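Local coordinates for protein ribulose-1,5-bisphosphate carboxylase/oxygenase large subunit (Rhodopseudomonas palustris, PDB 3QFW) that probably binds magnesium and is classed as a ribulose-bisphosphate carboxylase, though as a Rubisco-like protein its true reaction may differ, at residues A27-Q32 with V67-A72; Q32-P37 with N49-V54; S130-A135 with N362-Y367; G320-Q325 with S358-K363. One frame throughout, in Å; residues are numbered along the deposited sequence.

Interaction 1: A27-Q32 with V67-A72; sequences ALAIEQ and VRIGLA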
loop_
_atom_site.group_PDB
_atom_site.type_symbol
_atom_site.label_atom_id
_atom_site.label_comp_id
_atom_site.label_asym_id
_atom_site.label_seq_id
_atom_site.Cartn_x
_atom_site.Cartn_y
_atom_site.Cartn_z
ATOM N N ALA B 27 -6.982 15.100 -18.443
ATOM C CA ALA B 27 -7.618 14.825 -17.163
ATOM C C ALA B 27 -6.645 14.130 -16.209
ATOM O O ALA B 27 -6.642 14.395 -14.997
ATOM C CB ALA B 27 -8.879 13.984 -17.368
ATOM N N LEU B 28 -5.834 13.233 -16.766
ATOM C CA LEU B 28 -4.784 12.563 -16.010
ATOM C C LEU B 28 -3.761 13.571 -15.483
ATOM O O LEU B 28 -3.368 13.515 -14.313
ATOM C CB LEU B 28 -4.098 11.507 -16.875
ATOM C CG LEU B 28 -2.724 11.026 -16.397
ATOM C CD1 LEU B 28 -2.814 10.395 -15.016
ATOM C CD2 LEU B 28 -2.113 10.054 -17.397
ATOM N N ALA B 29 -3.335 14.493 -16.342
ATOM C CA ALA B 29 -2.382 15.520 -15.924
ATOM C C ALA B 29 -2.907 16.300 -14.721
ATOM O O ALA B 29 -2.162 16.570 -13.773
ATOM C CB ALA B 29 -2.057 16.464 -17.078
ATOM N N ILE B 30 -4.194 16.647 -14.772
ATOM C CA ILE B 30 -4.873 17.334 -13.674
ATOM C C ILE B 30 -4.967 16.479 -12.409
ATOM O O ILE B 30 -4.590 16.922 -11.324
ATOM C CB ILE B 30 -6.312 17.769 -14.072
ATOM C CG1 ILE B 30 -6.290 18.670 -15.309
ATOM C CG2 ILE B 30 -6.981 18.490 -12.929
ATOM C CD1 ILE B 30 -5.548 19.957 -15.104
ATOM N N GLU B 31 -5.486 15.261 -12.557
ATOM C CA GLU B 31 -5.675 14.345 -11.425
ATOM C C GLU B 31 -4.418 14.171 -10.572
ATOM O O GLU B 31 -4.500 14.076 -9.343
ATOM C CB GLU B 31 -6.145 12.969 -11.908
ATOM C CG GLU B 31 -7.542 12.943 -12.499
ATOM C CD GLU B 31 -8.620 12.645 -11.470
ATOM O OE1 GLU B 31 -8.386 12.851 -10.258
ATOM O OE2 GLU B 31 -9.709 12.192 -11.878
ATOM N N GLN B 32 -3.259 14.126 -11.227
ATOM C CA GLN B 32 -1.998 13.892 -10.526
ATOM C C GLN B 32 -1.257 15.195 -10.282
ATOM O O GLN B 32 -0.044 15.218 -10.078
ATOM C CB GLN B 32 -1.117 12.918 -11.304
ATOM C CG GLN B 32 -1.729 11.529 -11.447
ATOM C CD GLN B 32 -2.219 10.966 -10.118
ATOM O OE1 GLN B 32 -3.247 10.305 -10.061
ATOM N NE2 GLN B 32 -1.470 11.215 -9.052
ATOM N N VAL B 67 1.250 7.588 -22.226
ATOM C CA VAL B 67 1.148 9.022 -22.009
ATOM C C VAL B 67 2.229 9.484 -21.050
ATOM O O VAL B 67 2.320 9.007 -19.922
ATOM C CB VAL B 67 -0.250 9.412 -21.489
ATOM C CG1 VAL B 67 -0.321 10.908 -21.172
ATOM C CG2 VAL B 67 -1.314 9.010 -22.509
ATOM N N ARG B 68 3.066 10.396 -21.532
ATOM C CA ARG B 68 4.114 10.996 -20.720
ATOM C C ARG B 68 3.609 12.286 -20.096
ATOM O O ARG B 68 3.172 13.205 -20.800
ATOM C CB ARG B 68 5.361 11.263 -21.564
ATOM C CG ARG B 68 6.181 10.015 -21.844
ATOM C CD ARG B 68 7.286 10.266 -22.876
ATOM N NE ARG B 68 8.297 11.215 -22.415
ATOM C CZ ARG B 68 9.413 10.879 -21.772
ATOM N NH1 ARG B 68 9.657 9.610 -21.482
ATOM N NH2 ARG B 68 10.276 11.815 -21.400
ATOM N N ILE B 69 3.667 12.349 -18.772
ATOM C CA ILE B 69 3.230 13.532 -18.046
ATOM C C ILE B 69 4.387 14.138 -17.289
ATOM O O ILE B 69 5.098 13.445 -16.563
ATOM C CB ILE B 69 2.121 13.196 -17.035
ATOM C CG1 ILE B 69 0.924 12.575 -17.754
ATOM C CG2 ILE B 69 1.690 14.455 -16.264
ATOM C CD1 ILE B 69 0.264 13.515 -18.732
ATOM N N GLY B 70 4.579 15.438 -17.470
ATOM C CA GLY B 70 5.602 16.168 -16.751
ATOM C C GLY B 70 4.991 16.721 -15.484
ATOM O O GLY B 70 4.089 17.561 -15.539
ATOM N N LEU B 71 5.475 16.251 -14.343
ATOM C CA LEU B 71 4.932 16.655 -13.051
ATOM C C LEU B 71 5.912 17.561 -12.322
ATOM O O LEU B 71 7.076 17.214 -12.164
ATOM C CB LEU B 71 4.618 15.430 -12.183
ATOM C CG LEU B 71 3.509 14.478 -12.653
ATOM C CD1 LEU B 71 3.406 13.255 -11.744
ATOM C CD2 LEU B 71 2.167 15.192 -12.730
ATOM N N ALA B 72 5.442 18.727 -11.884
ATOM C CA ALA B 72 6.297 19.647 -11.141
ATOM C C ALA B 72 6.949 18.954 -9.949
ATOM O O ALA B 72 6.255 18.414 -9.085
ATOM C CB ALA B 72 5.513 20.855 -10.682
#
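Gln-32 meets Leu-71 with its carbonyl oxygen, the O atom of Gln-32 lying 3.5 Å from Leu-71 CD2, while its side-chain amide is gripped at both ends, OE1 by the hydroxyl of Ser-91 and NE2 by the carbonyl oxygen of Met-86. The CB of Gln-32 is also near the Leu-71 methyl. Gln-32 is the first residue to leave the helical conformation, yet its N still bonds to the carbonyl oxygen of Leu-28 at 3.1 Å, in the last turn of the helix.

The remaining contact is wholly apolar. In Leu-28, CG stands anti to the backbone N (chi1 162°), and its CD2 methyl reaches Ile-69 CG1 at 4.0 Å. Leu-28 CD2 also meets Val-67 CG1, at 4.3 Å, so one leucine branch serves two strand residues that point to the same side. Ile-69 extends further to Ala-29, whose CB lies 4.1 Å from Ile-69 CD1. Val-67, Ile-69 and Leu-71, every second residue of the strand, all direct their side chains toward the helix.

The axes of helix 27-31 and strand 67-71 approach to 9.2 Å, with 35° between their directions. Strand 64-71 lies in the antiparallel sheet between strands 8-15 and 53-59, and helix 18-31 packs on the face of that sheet that carries Tyr-12, Ile-14, Val-54 and Ile-69.

Interaction 2: Q32-P37 with N49-V54; sequences QSVECP and NIVGRV
With OG anti to the backbone N (chi1 -170°), Ser-33 sends its hydroxyl to the backbone of Ile-50 to Gly-52. A chi1 of -65° in Val-34 likewise sets CG1 anti to the carbonyl carbon, where it meets both Ile-50 and Val-51. The serine oxygen is set closely against backbone: the carbonyl oxygen of Ile-50 is 2.6 Å from Ser-33 OG, and the amide N of Gly-52 is 3.1 Å from the same OG. Ser-33 CB is 3.4 Å from Gly-52 N, so the serine sits close against a piece of chain that bears no side chain at position 52.

The valine supplies the apolar half. Its CG1 lies 4.0 Å from Ile-50 CG2, and Val-51 CG2 is equally far, 4.0 Å, from Val-34 CG1; a single methyl is thereby shared by the two residues.

Residues 32-37 lie in the loop after helix 18-31, and residues 49-54 lead into strand 53-59 of the N-terminal domain. As in Rubisco dimers, this domain meets the barrel of the partner subunit: Pro-140 of the second subunit packs on Val-34, and Lys-139 of that subunit donates a hydrogen bond from NZ to the carbonyl oxygen of Glu-35.

Ile-30 of helix 18-31 touches Val-51, and the carbonyl oxygen of Val-51 receives a hydrogen bond from Arg-7 NH1.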
loop_
_atom_site.group_PDB
_atom_site.type_symbol
_atom_site.label_atom_id
_atom_site.label_comp_id
_atom_site.label_asym_id
_atom_site.label_seq_id
_atom_site.Cartn_x
_atom_site.Cartn_y
_atom_site.Cartn_z
ATOM N N GLN B 32 -3.259 14.126 -11.227
ATOM C CA GLN B 32 -1.998 13.892 -10.526
ATOM C C GLN B 32 -1.257 15.195 -10.282
ATOM O O GLN B 32 -0.044 15.218 -10.078
ATOM C CB GLN B 32 -1.117 12.918 -11.304
ATOM C CG GLN B 32 -1.729 11.529 -11.447
ATOM C CD GLN B 32 -2.219 10.966 -10.118
ATOM O OE1 GLN B 32 -3.247 10.305 -10.061
ATOM N NE2 GLN B 32 -1.470 11.215 -9.052
ATOM N N SER B 33 -2.015 16.286 -10.289
ATOM C CA SER B 33 -1.462 17.600 -10.048
ATOM C C SER B 33 -2.330 18.371 -9.062
ATOM O O SER B 33 -2.326 18.120 -7.853
ATOM C CB SER B 33 -1.396 18.378 -11.363
ATOM O OG SER B 33 -0.662 19.563 -11.187
ATOM N N VAL B 34 -3.080 19.319 -9.600
ATOM C CA VAL B 34 -3.883 20.214 -8.785
ATOM C C VAL B 34 -5.226 19.601 -8.449
ATOM O O VAL B 34 -5.825 19.941 -7.429
ATOM C CB VAL B 34 -4.113 21.527 -9.519
ATOM C CG1 VAL B 34 -2.791 22.252 -9.702
ATOM C CG2 VAL B 34 -4.780 21.260 -10.861
ATOM N N GLU B 35 -5.708 18.716 -9.313
ATOM C CA GLU B 35 -6.970 18.042 -9.079
ATOM C C GLU B 35 -8.058 19.113 -8.894
ATOM O O GLU B 35 -8.889 19.038 -7.988
ATOM C CB GLU B 35 -6.842 17.126 -7.856
ATOM C CG GLU B 35 -8.119 16.385 -7.454
ATOM C CD GLU B 35 -7.940 15.592 -6.169
ATOM O OE1 GLU B 35 -6.781 15.452 -5.721
ATOM O OE2 GLU B 35 -8.949 15.121 -5.604
ATOM N N CYS B 36 -8.012 20.124 -9.761
ATOM C CA CYS B 36 -8.974 21.227 -9.785
ATOM C C CYS B 36 -9.497 21.370 -11.196
ATOM O O CYS B 36 -8.825 20.983 -12.143
ATOM C CB CYS B 36 -8.279 22.565 -9.492
ATOM S SG CYS B 36 -7.533 22.796 -7.894
ATOM N N PRO B 37 -10.680 21.971 -11.358
ATOM C CA PRO B 37 -10.886 22.543 -12.688
ATOM C C PRO B 37 -9.896 23.697 -12.850
ATOM O O PRO B 37 -9.471 24.264 -11.841
ATOM C CB PRO B 37 -12.320 23.075 -12.619
ATOM C CG PRO B 37 -12.972 22.265 -11.535
ATOM C CD PRO B 37 -11.893 22.035 -10.524
ATOM N N ASN B 49 3.258 26.201 -13.813
ATOM C CA ASN B 49 4.355 25.565 -13.094
ATOM C C ASN B 49 3.959 24.321 -12.298
ATOM O O ASN B 49 4.771 23.409 -12.113
ATOM C CB ASN B 49 5.025 26.571 -12.161
ATOM C CG ASN B 49 6.018 27.462 -12.882
ATOM O OD1 ASN B 49 6.045 27.516 -14.116
ATOM N ND2 ASN B 49 6.846 28.163 -12.114
ATOM N N ILE B 50 2.715 24.286 -11.823
ATOM C CA ILE B 50 2.254 23.201 -10.960
ATOM C C ILE B 50 1.325 22.209 -11.660
ATOM O O ILE B 50 1.445 21.002 -11.460
ATOM C CB ILE B 50 1.567 23.738 -9.691
ATOM C CG1 ILE B 50 2.524 24.648 -8.918
ATOM C CG2 ILE B 50 1.075 22.589 -8.818
ATOM C CD1 ILE B 50 3.875 24.050 -8.690
ATOM N N VAL B 51 0.389 22.713 -12.459
ATOM C CA VAL B 51 -0.441 21.830 -13.274
ATOM C C VAL B 51 0.451 20.875 -14.082
ATOM O O VAL B 51 1.496 21.272 -14.591
ATOM C CB VAL B 51 -1.339 22.629 -14.231
ATOM C CG1 VAL B 51 -2.182 21.692 -15.070
ATOM C CG2 VAL B 51 -2.234 23.596 -13.448
ATOM N N GLY B 52 0.046 19.616 -14.196
ATOM C CA GLY B 52 0.847 18.655 -14.939
ATOM C C GLY B 52 0.749 18.903 -16.431
ATOM O O GLY B 52 -0.299 19.322 -16.935
ATOM N N ARG B 53 1.844 18.665 -17.145
ATOM C CA ARG B 53 1.845 18.822 -18.590
ATOM C C ARG B 53 1.752 17.471 -19.269
ATOM O O ARG B 53 2.427 16.524 -18.867
ATOM C CB ARG B 53 3.135 19.516 -19.054
ATOM C CG ARG B 53 3.362 20.894 -18.452
ATOM C CD ARG B 53 4.541 21.607 -19.120
ATOM N NE ARG B 53 5.810 20.922 -18.904
ATOM C CZ ARG B 53 6.994 21.418 -19.247
ATOM N NH1 ARG B 53 7.069 22.612 -19.819
ATOM N NH2 ARG B 53 8.103 20.725 -19.016
ATOM N N VAL B 54 0.931 17.378 -20.308
ATOM C CA VAL B 54 0.973 16.219 -21.187
ATOM C C VAL B 54 2.135 16.404 -22.167
ATOM O O VAL B 54 2.035 17.172 -23.128
ATOM C CB VAL B 54 -0.351 16.035 -21.959
ATOM C CG1 VAL B 54 -0.266 14.832 -22.903
ATOM C CG2 VAL B 54 -1.526 15.891 -20.986
#

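Interaction 3: S130-A135 with N362-Y367; sequences SRALTA and NKVADY. With SO4 (sulfate ion), chain H.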
loop_
_atom_site.group_PDB
_atom_site.type_symbol
_atom_site.label_atom_id
_atom_site.label_comp_id
_atom_site.label_asym_id
_atom_site.label_seq_id
_atom_site.Cartn_x
_atom_site.Cartn_y
_atom_site.Cartn_z
ATOM N N SER B 130 31.074 -14.795 -8.931
ATOM C CA SER B 130 30.538 -14.501 -10.253
ATOM C C SER B 130 29.315 -15.349 -10.567
ATOM O O SER B 130 28.488 -14.971 -11.397
ATOM C CB SER B 130 31.604 -14.743 -11.326
ATOM O OG SER B 130 31.806 -16.133 -11.491
ATOM N N ARG B 131 29.209 -16.497 -9.910
ATOM C CA ARG B 131 28.084 -17.393 -10.122
ATOM C C ARG B 131 26.787 -16.732 -9.682
ATOM O O ARG B 131 26.807 -15.772 -8.912
ATOM C CB ARG B 131 28.279 -18.675 -9.315
ATOM C CG ARG B 131 28.327 -18.439 -7.809
ATOM C CD ARG B 131 28.272 -19.748 -7.043
ATOM N NE ARG B 131 28.443 -19.580 -5.600
ATOM C CZ ARG B 131 27.460 -19.268 -4.760
ATOM N NH1 ARG B 131 26.231 -19.063 -5.222
ATOM N NH2 ARG B 131 27.708 -19.145 -3.460
ATOM N N ALA B 132 25.668 -17.253 -10.173
ATOM C CA ALA B 132 24.355 -16.842 -9.679
ATOM C C ALA B 132 24.231 -17.257 -8.219
ATOM O O ALA B 132 24.987 -18.101 -7.733
ATOM C CB ALA B 132 23.241 -17.471 -10.512
ATOM N N LEU B 133 23.288 -16.661 -7.506
ATOM C CA LEU B 133 23.084 -17.021 -6.111
ATOM C C LEU B 133 21.817 -17.851 -5.929
ATOM O O LEU B 133 21.014 -17.997 -6.853
ATOM C CB LEU B 133 23.051 -15.773 -5.223
ATOM C CG LEU B 133 24.404 -15.112 -4.954
ATOM C CD1 LEU B 133 24.997 -14.445 -6.200
ATOM C CD2 LEU B 133 24.279 -14.113 -3.823
ATOM N N THR B 134 21.659 -18.402 -4.732
ATOM C CA THR B 134 20.521 -19.250 -4.409
ATOM C C THR B 134 19.846 -18.796 -3.116
ATOM O O THR B 134 20.499 -18.293 -2.196
ATOM C CB THR B 134 20.944 -20.729 -4.243
ATOM O OG1 THR B 134 21.728 -20.871 -3.052
ATOM C CG2 THR B 134 21.767 -21.206 -5.443
ATOM N N ALA B 135 18.529 -18.960 -3.055
ATOM C CA ALA B 135 17.789 -18.666 -1.833
ATOM C C ALA B 135 16.700 -19.698 -1.617
ATOM O O ALA B 135 16.241 -20.336 -2.569
ATOM C CB ALA B 135 17.175 -17.261 -1.903
ATOM N N ASN B 362 24.836 -26.759 -6.420
ATOM C CA ASN B 362 25.915 -27.172 -7.320
ATOM C C ASN B 362 25.563 -26.967 -8.782
ATOM O O ASN B 362 26.419 -26.617 -9.592
ATOM C CB ASN B 362 26.324 -28.632 -7.072
ATOM C CG ASN B 362 26.967 -28.832 -5.718
ATOM O OD1 ASN B 362 27.666 -27.950 -5.216
ATOM N ND2 ASN B 362 26.728 -29.990 -5.110
ATOM N N LYS B 363 24.297 -27.186 -9.120
ATOM C CA LYS B 363 23.828 -26.956 -10.481
ATOM C C LYS B 363 24.026 -25.484 -10.857
ATOM O O LYS B 363 24.496 -25.156 -11.955
ATOM C CB LYS B 363 22.361 -27.365 -10.599
ATOM C CG LYS B 363 21.717 -27.095 -11.947
ATOM C CD LYS B 363 21.942 -28.223 -12.933
ATOM C CE LYS B 363 20.785 -28.290 -13.924
ATOM N NZ LYS B 363 21.092 -29.115 -15.121
ATOM N N VAL B 364 23.701 -24.596 -9.927
ATOM C CA VAL B 364 23.867 -23.163 -10.161
ATOM C C VAL B 364 25.345 -22.782 -10.291
ATOM O O VAL B 364 25.746 -22.072 -11.217
ATOM C CB VAL B 364 23.179 -22.320 -9.041
ATOM C CG1 VAL B 364 23.478 -20.843 -9.216
ATOM C CG2 VAL B 364 21.679 -22.568 -9.039
ATOM N N ALA B 365 26.162 -23.271 -9.367
ATOM C CA ALA B 365 27.583 -22.932 -9.370
ATOM C C ALA B 365 28.290 -23.385 -10.650
ATOM O O ALA B 365 29.213 -22.721 -11.118
ATOM C CB ALA B 365 28.275 -23.504 -8.134
ATOM N N ASP B 366 27.832 -24.501 -11.217
ATOM C CA ASP B 366 28.475 -25.119 -12.379
ATOM C C ASP B 366 28.105 -24.436 -13.686
ATOM O O ASP B 366 28.724 -24.685 -14.736
ATOM C CB ASP B 366 28.107 -26.602 -12.466
ATOM C CG ASP B 366 28.729 -27.428 -11.353
ATOM O OD1 ASP B 366 29.713 -26.962 -10.738
ATOM O OD2 ASP B 366 28.231 -28.542 -11.094
ATOM N N TYR B 367 27.094 -23.574 -13.624
ATOM C CA TYR B 367 26.588 -22.925 -14.821
ATOM C C TYR B 367 27.656 -22.077 -15.516
ATOM O O TYR B 367 28.332 -21.261 -14.888
ATOM C CB TYR B 367 25.334 -22.071 -14.531
ATOM C CG TYR B 367 24.849 -21.415 -15.790
ATOM C CD1 TYR B 367 24.024 -22.097 -16.670
ATOM C CD2 TYR B 367 25.269 -20.138 -16.138
ATOM C CE1 TYR B 367 23.605 -21.518 -17.848
ATOM C CE2 TYR B 367 24.859 -19.551 -17.316
ATOM C CZ TYR B 367 24.028 -20.251 -18.169
ATOM O OH TYR B 367 23.614 -19.682 -19.346
HETATM S S SO4 H . 32.351 -18.298 -7.836
HETATM O O1 SO4 H . 31.953 -19.703 -7.930
HETATM O O2 SO4 H . 32.187 -17.850 -6.446
HETATM O O3 SO4 H . 31.533 -17.477 -8.731
HETATM O O4 SO4 H . 33.747 -18.173 -8.227
HETATM O O HOH W 1 25.945 -19.337 -12.149
#
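Apolar packing is centred on Val-364, whose two methyls divide between two residues of the opposite segment, Ala-132 just before the strand and Thr-134 in it. CG1, anti to the backbone N (chi1 174°), comes within 3.6 Å of Ala-132 CB and also presses on the carbonyl oxygen of that alanine. CG2 turns to the methyl of Thr-134, with 3.8 Å between Val-364 CG2 and Thr-134 CG2. One helix residue later, Ala-365 CB rests against the aliphatic part of Arg-131, 3.9 Å from its CD.

Polar linkage across the contact is indirect. A water accepts from Ala-132 N at 2.9 Å and donates to the carbonyl oxygen of Val-364, likewise at 2.9 Å. The side chain of Arg-131, extended from CG to NE, brings NH1 to the carbonyl oxygen of Ala-132 at 3.0 Å, on a lone pair but rather bent (139° at the hydrogen), while NH2 forms a salt bridge with Asp-161.

Anion binding by hydrogen bonds concerns a sulfate, probably from the crystallisation liquor. Its O3 gathers Ser-130 N at 2.7 Å, Arg-131 N at 2.8 Å and the Ser-130 hydroxyl, and Gln-129 N also bonds to the ion.

In the fold, strand 133-138 lies between parallel strands 162-165 and 339-341 of the barrel, and helix 353-366 packs outside its start. Helix 327-334 flanks them, with Leu-331 touching Ala-132.

Interaction 4: G320-Q325 with S358-K363; sequences GGIMLQ and SRFVNK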
loop_
_atom_site.group_PDB
_atom_site.type_symbol
_atom_site.label_atom_id
_atom_site.label_comp_id
_atom_site.label_asym_id
_atom_site.label_seq_id
_atom_site.Cartn_x
_atom_site.Cartn_y
_atom_site.Cartn_z
ATOM N N GLY B 320 9.139 -19.055 -7.854
ATOM C CA GLY B 320 8.118 -19.823 -8.541
ATOM C C GLY B 320 8.488 -21.291 -8.486
ATOM O O GLY B 320 9.281 -21.690 -7.635
ATOM N N GLY B 321 7.924 -22.088 -9.388
ATOM C CA GLY B 321 8.199 -23.513 -9.421
ATOM C C GLY B 321 9.612 -23.818 -9.885
ATOM O O GLY B 321 9.815 -24.570 -10.843
ATOM N N ILE B 322 10.591 -23.241 -9.195
ATOM C CA ILE B 322 11.990 -23.362 -9.596
ATOM C C ILE B 322 12.580 -24.718 -9.205
ATOM O O ILE B 322 13.028 -24.907 -8.075
ATOM C CB ILE B 322 12.842 -22.227 -8.988
ATOM C CG1 ILE B 322 12.141 -20.883 -9.175
ATOM C CG2 ILE B 322 14.229 -22.200 -9.613
ATOM C CD1 ILE B 322 11.784 -20.591 -10.608
ATOM N N MET B 323 12.577 -25.654 -10.152
ATOM C CA MET B 323 13.087 -27.004 -9.924
ATOM C C MET B 323 14.487 -27.191 -10.513
ATOM O O MET B 323 14.975 -26.349 -11.264
ATOM C CB MET B 323 12.119 -28.043 -10.511
ATOM C CG MET B 323 11.234 -27.515 -11.650
ATOM S SD MET B 323 10.062 -28.736 -12.302
ATOM C CE MET B 323 9.213 -27.767 -13.550
ATOM N N LEU B 324 15.134 -28.297 -10.169
ATOM C CA LEU B 324 16.451 -28.594 -10.717
ATOM C C LEU B 324 16.449 -28.511 -12.240
ATOM O O LEU B 324 17.485 -28.233 -12.858
ATOM C CB LEU B 324 16.918 -29.979 -10.265
ATOM C CG LEU B 324 18.154 -29.982 -9.359
ATOM C CD1 LEU B 324 19.380 -29.514 -10.121
ATOM C CD2 LEU B 324 17.930 -29.124 -8.122
ATOM N N GLN B 325 15.284 -28.755 -12.836
ATOM C CA GLN B 325 15.141 -28.756 -14.289
ATOM C C GLN B 325 15.065 -27.351 -14.885
ATOM O O GLN B 325 15.220 -27.186 -16.094
ATOM C CB GLN B 325 13.894 -29.540 -14.715
ATOM C CG GLN B 325 12.611 -28.708 -14.710
ATOM C CD GLN B 325 11.548 -29.259 -15.646
ATOM O OE1 GLN B 325 10.726 -28.511 -16.178
ATOM N NE2 GLN B 325 11.561 -30.575 -15.851
ATOM N N SER B 358 21.904 -29.163 -1.938
ATOM C CA SER B 358 23.248 -29.175 -2.491
ATOM C C SER B 358 23.167 -29.372 -3.995
ATOM O O SER B 358 23.893 -28.739 -4.753
ATOM C CB SER B 358 24.084 -30.293 -1.858
ATOM O OG SER B 358 24.229 -30.095 -0.461
ATOM N N ARG B 359 22.269 -30.254 -4.414
ATOM C CA ARG B 359 22.063 -30.538 -5.826
ATOM C C ARG B 359 21.788 -29.246 -6.573
ATOM O O ARG B 359 22.395 -28.964 -7.601
ATOM C CB ARG B 359 20.881 -31.493 -5.998
ATOM C CG ARG B 359 21.254 -32.869 -6.493
ATOM C CD ARG B 359 21.449 -32.868 -8.000
ATOM N NE ARG B 359 22.066 -34.104 -8.473
ATOM C CZ ARG B 359 21.428 -35.264 -8.596
ATOM N NH1 ARG B 359 20.144 -35.358 -8.273
ATOM N NH2 ARG B 359 22.076 -36.334 -9.037
ATOM N N PHE B 360 20.855 -28.463 -6.043
ATOM C CA PHE B 360 20.487 -27.193 -6.653
ATOM C C PHE B 360 21.662 -26.224 -6.654
ATOM O O PHE B 360 22.030 -25.668 -7.690
ATOM C CB PHE B 360 19.307 -26.575 -5.908
ATOM C CG PHE B 360 18.872 -25.252 -6.460
ATOM C CD1 PHE B 360 17.876 -25.180 -7.419
ATOM C CD2 PHE B 360 19.459 -24.078 -6.019
ATOM C CE1 PHE B 360 17.474 -23.954 -7.931
ATOM C CE2 PHE B 360 19.056 -22.848 -6.526
ATOM C CZ PHE B 360 18.076 -22.791 -7.486
ATOM N N VAL B 361 22.232 -26.013 -5.477
ATOM C CA VAL B 361 23.369 -25.126 -5.331
ATOM C C VAL B 361 24.500 -25.474 -6.306
ATOM O O VAL B 361 25.060 -24.586 -6.954
ATOM C CB VAL B 361 23.891 -25.145 -3.884
ATOM C CG1 VAL B 361 25.294 -24.561 -3.808
ATOM C CG2 VAL B 361 22.932 -24.408 -2.969
ATOM N N ASN B 362 24.836 -26.759 -6.420
ATOM C CA ASN B 362 25.915 -27.172 -7.320
ATOM C C ASN B 362 25.563 -26.967 -8.782
ATOM O O ASN B 362 26.419 -26.617 -9.592
ATOM C CB ASN B 362 26.324 -28.632 -7.072
ATOM C CG ASN B 362 26.967 -28.832 -5.718
ATOM O OD1 ASN B 362 27.666 -27.950 -5.216
ATOM N ND2 ASN B 362 26.728 -29.990 -5.110
ATOM N N LYS B 363 24.297 -27.186 -9.120
ATOM C CA LYS B 363 23.828 -26.956 -10.481
ATOM C C LYS B 363 24.026 -25.484 -10.857
ATOM O O LYS B 363 24.496 -25.156 -11.955
ATOM C CB LYS B 363 22.361 -27.365 -10.599
ATOM C CG LYS B 363 21.717 -27.095 -11.947
ATOM C CD LYS B 363 21.942 -28.223 -12.933
ATOM C CE LYS B 363 20.785 -28.290 -13.924
ATOM N NZ LYS B 363 21.092 -29.115 -15.121
#
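Leu-324 meets Phe-360 and Lys-363 with its two methyls. From CB, a chi1 near -115°, an unusual value, sets CG, and chi2 (-67°) then turns the methyls to residues 358-363 of helix 353-366. The CD1 branch settles on Lys-363, 3.7 Å from its CB and only slightly farther from CG and CD, and it also approaches the carbonyl oxygen of Arg-359. The CD2 branch is pressed to the helix backbone, 3.5 Å from Phe-360 CA and 3.6 Å from Phe-360 CB. The same CD2 stands at the edge of the phenylalanine ring, near its plane, rather than over a face.

Phe-360 has CG anti to the backbone N, and its rim receives a second loop residue, as Ile-322 CG2 reaches CE1 of the ring at 4.1 Å, again near the ring plane. Beyond it the ring meets Thr-134 and Val-327.

Lys-363 crosses Leu-324 obliquely: a bend at chi2 (86°) turns CD away from the straight path, and CE ends up 3.5 Å from the carbonyl oxygen of Leu-324. Outside the two segments, Lys-363 NZ has a bound sulfate at long range, a weak pairing.

Before these residues, Gly-321 is the centre of an inverse gamma turn, closed by Ile-322 N bonding to the carbonyl oxygen of Gly-320 at 2.6 Å. The loop after barrel strand 315-319 that leads into helix 327-334, a beta-alpha loop of the TIM barrel of the Rubisco family, is thus packed against the late helix 353-366.

In the fold
The four contacts fall into two pairs at opposite sides of the chain's centre. Interactions 1 and 2, with centres about 6 Å apart, share Gln-32 and belong to the N-terminal domain, where helix 18-31 and its following loop meet neighbouring strands 53-59 and 64-71 of one antiparallel sheet; interaction 2 closes a shorter loop within that of interaction 1. Later in the chain, interactions 3 and 4 have centres about 9 Å apart and both end on helix 353-366, which joins the first strand of the barrel to a late loop. Centres of the two pairs are about 44 to 50 Å apart, so each pair lies in a separate part of the subunit, the N-terminal sheet domain and the barrel.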